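PDB 2DV6: nitrite reductase from Hyphomicrobium denitrificans, which probably reduces nitrite to nitric oxide at its copper sites, taking electrons from reduced cytochrome c during denitrification. Local coordinates for residues V107-Y112 with E125-V130. Sequence-based numbering, arbitrary orientation.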
loop_
_atom_site.group_PDB
_atom_site.type_symbol
_atom_site.label_atom_id
_atom_site.label_comp_id
_atom_site.label_asym_id
_atom_site.label_seq_id
_atom_site.Cartn_x
_atom_site.Cartn_y
_atom_site.Cartn_z
ATOM N N VAL A 107 -22.488 41.100 -1.019
ATOM C CA VAL A 107 -23.094 40.301 0.061
ATOM C C VAL A 107 -24.150 39.377 -0.538
ATOM O O VAL A 107 -24.716 39.700 -1.574
ATOM C CB VAL A 107 -23.704 41.241 1.167
ATOM C CG1 VAL A 107 -24.534 40.487 2.195
ATOM C CG2 VAL A 107 -22.607 41.996 1.893
ATOM N N GLY A 108 -24.377 38.217 0.083
ATOM C CA GLY A 108 -25.342 37.224 -0.396
ATOM C C GLY A 108 -24.760 35.811 -0.459
ATOM O O GLY A 108 -23.630 35.581 -0.017
ATOM N N GLU A 109 -25.536 34.870 -1.004
ATOM C CA GLU A 109 -25.136 33.463 -1.133
ATOM C C GLU A 109 -25.013 33.116 -2.595
ATOM O O GLU A 109 -25.920 33.407 -3.365
ATOM C CB GLU A 109 -26.152 32.529 -0.472
ATOM C CG GLU A 109 -26.311 32.781 1.038
ATOM C CD GLU A 109 -26.952 31.591 1.799
ATOM O OE1 GLU A 109 -27.569 31.853 2.885
ATOM O OE2 GLU A 109 -26.833 30.413 1.311
ATOM N N PHE A 110 -23.886 32.495 -2.969
ATOM C CA PHE A 110 -23.547 32.219 -4.357
ATOM C C PHE A 110 -23.089 30.766 -4.501
ATOM O O PHE A 110 -22.257 30.301 -3.719
ATOM C CB PHE A 110 -22.423 33.173 -4.802
ATOM C CG PHE A 110 -22.745 34.620 -4.575
ATOM C CD1 PHE A 110 -22.482 35.221 -3.345
ATOM C CD2 PHE A 110 -23.349 35.377 -5.581
ATOM C CE1 PHE A 110 -22.802 36.569 -3.123
ATOM C CE2 PHE A 110 -23.679 36.731 -5.364
ATOM C CZ PHE A 110 -23.406 37.319 -4.130
ATOM N N ASN A 111 -23.597 30.063 -5.506
ATOM C CA ASN A 111 -23.173 28.693 -5.751
ATOM C C ASN A 111 -21.780 28.643 -6.399
ATOM O O ASN A 111 -21.441 29.499 -7.197
ATOM C CB ASN A 111 -24.171 27.968 -6.649
ATOM C CG ASN A 111 -25.528 27.784 -5.989
ATOM O OD1 ASN A 111 -26.552 27.959 -6.630
ATOM N ND2 ASN A 111 -25.543 27.442 -4.705
ATOM N N TYR A 112 -20.980 27.645 -6.046
ATOM C CA TYR A 112 -19.822 27.309 -6.868
ATOM C C TYR A 112 -20.099 25.910 -7.381
ATOM O O TYR A 112 -20.743 25.136 -6.698
ATOM C CB TYR A 112 -18.500 27.413 -6.096
ATOM C CG TYR A 112 -18.288 26.443 -4.926
ATOM C CD1 TYR A 112 -18.550 26.835 -3.613
ATOM C CD2 TYR A 112 -17.788 25.145 -5.141
ATOM C CE1 TYR A 112 -18.322 25.959 -2.513
ATOM C CE2 TYR A 112 -17.581 24.238 -4.058
ATOM C CZ TYR A 112 -17.823 24.670 -2.747
ATOM O OH TYR A 112 -17.602 23.799 -1.701
ATOM N N GLU A 125 -21.227 20.820 -6.278
ATOM C CA GLU A 125 -21.755 22.138 -6.060
ATOM C C GLU A 125 -21.729 22.444 -4.579
ATOM O O GLU A 125 -22.089 21.573 -3.762
ATOM C CB GLU A 125 -23.228 22.162 -6.535
ATOM C CG GLU A 125 -23.992 23.433 -6.119
ATOM C CD GLU A 125 -25.333 23.606 -6.835
ATOM O OE1 GLU A 125 -25.972 22.605 -7.179
ATOM O OE2 GLU A 125 -25.735 24.764 -7.053
ATOM N N GLY A 126 -21.370 23.675 -4.229
ATOM C CA GLY A 126 -21.534 24.160 -2.851
ATOM C C GLY A 126 -21.822 25.670 -2.806
ATOM O O GLY A 126 -22.112 26.270 -3.823
ATOM N N ASN A 127 -21.752 26.277 -1.633
ATOM C CA ASN A 127 -21.986 27.727 -1.503
ATOM C C ASN A 127 -20.832 28.546 -0.979
ATOM O O ASN A 127 -20.035 28.090 -0.145
ATOM C CB ASN A 127 -23.174 28.006 -0.585
ATOM C CG ASN A 127 -24.426 27.317 -1.055
ATOM O OD1 ASN A 127 -24.732 27.329 -2.245
ATOM N ND2 ASN A 127 -25.156 26.699 -0.132
ATOM N N ILE A 128 -20.760 29.771 -1.473
ATOM C CA ILE A 128 -19.933 30.804 -0.883
ATOM C C ILE A 128 -20.931 31.771 -0.220
ATOM O O ILE A 128 -21.871 32.187 -0.866
ATOM C CB ILE A 128 -19.134 31.565 -1.983
ATOM C CG1 ILE A 128 -18.262 30.587 -2.763
ATOM C CG2 ILE A 128 -18.302 32.729 -1.352
ATOM C CD1 ILE A 128 -17.264 31.226 -3.686
ATOM N N GLN A 129 -20.751 32.079 1.063
ATOM C CA GLN A 129 -21.520 33.109 1.734
ATOM C C GLN A 129 -20.646 34.352 1.881
ATOM O O GLN A 129 -19.626 34.327 2.580
ATOM C CB GLN A 129 -21.931 32.657 3.119
ATOM C CG GLN A 129 -23.172 31.763 3.181
ATOM C CD GLN A 129 -23.438 31.259 4.610
ATOM O OE1 GLN A 129 -22.829 31.733 5.595
ATOM N NE2 GLN A 129 -24.359 30.282 4.728
ATOM N N VAL A 130 -21.035 35.426 1.206
ATOM C CA VAL A 130 -20.380 36.708 1.419
ATOM C C VAL A 130 -21.170 37.463 2.498
ATOM O O VAL A 130 -22.333 37.822 2.273
ATOM C CB VAL A 130 -20.312 37.529 0.148
ATOM C CG1 VAL A 130 -19.591 38.833 0.429
ATOM C CG2 VAL A 130 -19.615 36.746 -0.972
#
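Two antiparallel strands of the N-terminal cupredoxin domain meet here, paired through G108-V130, F110-I128 and Y112-G126, each pair joined by two backbone hydrogen bonds. The I128 N to F110 O bond is nearly straight, 2.8 Å and 177° at the hydrogen. On the buried face, Y112 lies flat across the neighbouring strand: with CG between the backbone N and the carbonyl carbon (chi1 65°), the ring covers G126, whose CA makes a CH-pi contact 3.9 Å from the ring centroid. Glycine suits this place because any CB would clash with Y112 CZ. The ring's CD1 also meets I128 CG1 at 3.9 Å, and its OH hydrogen-bonds to P55 O. An alanine in place of Y112 would probably open a gap over G126 and leave P55 O without this partner. On the same face, buried and so suited to apolar groups, F110 CE1 packs on V130 CG2 at 3.8 Å. The other face is more exposed and suits polar residues: E125 OE2, salt-bridged to R120, lies 3.2 Å from N111 CG, amide and carboxylate planes 77° apart. The connection carries C114, H119 and M124, which with H77 bind the type 1 copper, as in cupredoxins, whose last two strands flank the ligand loop.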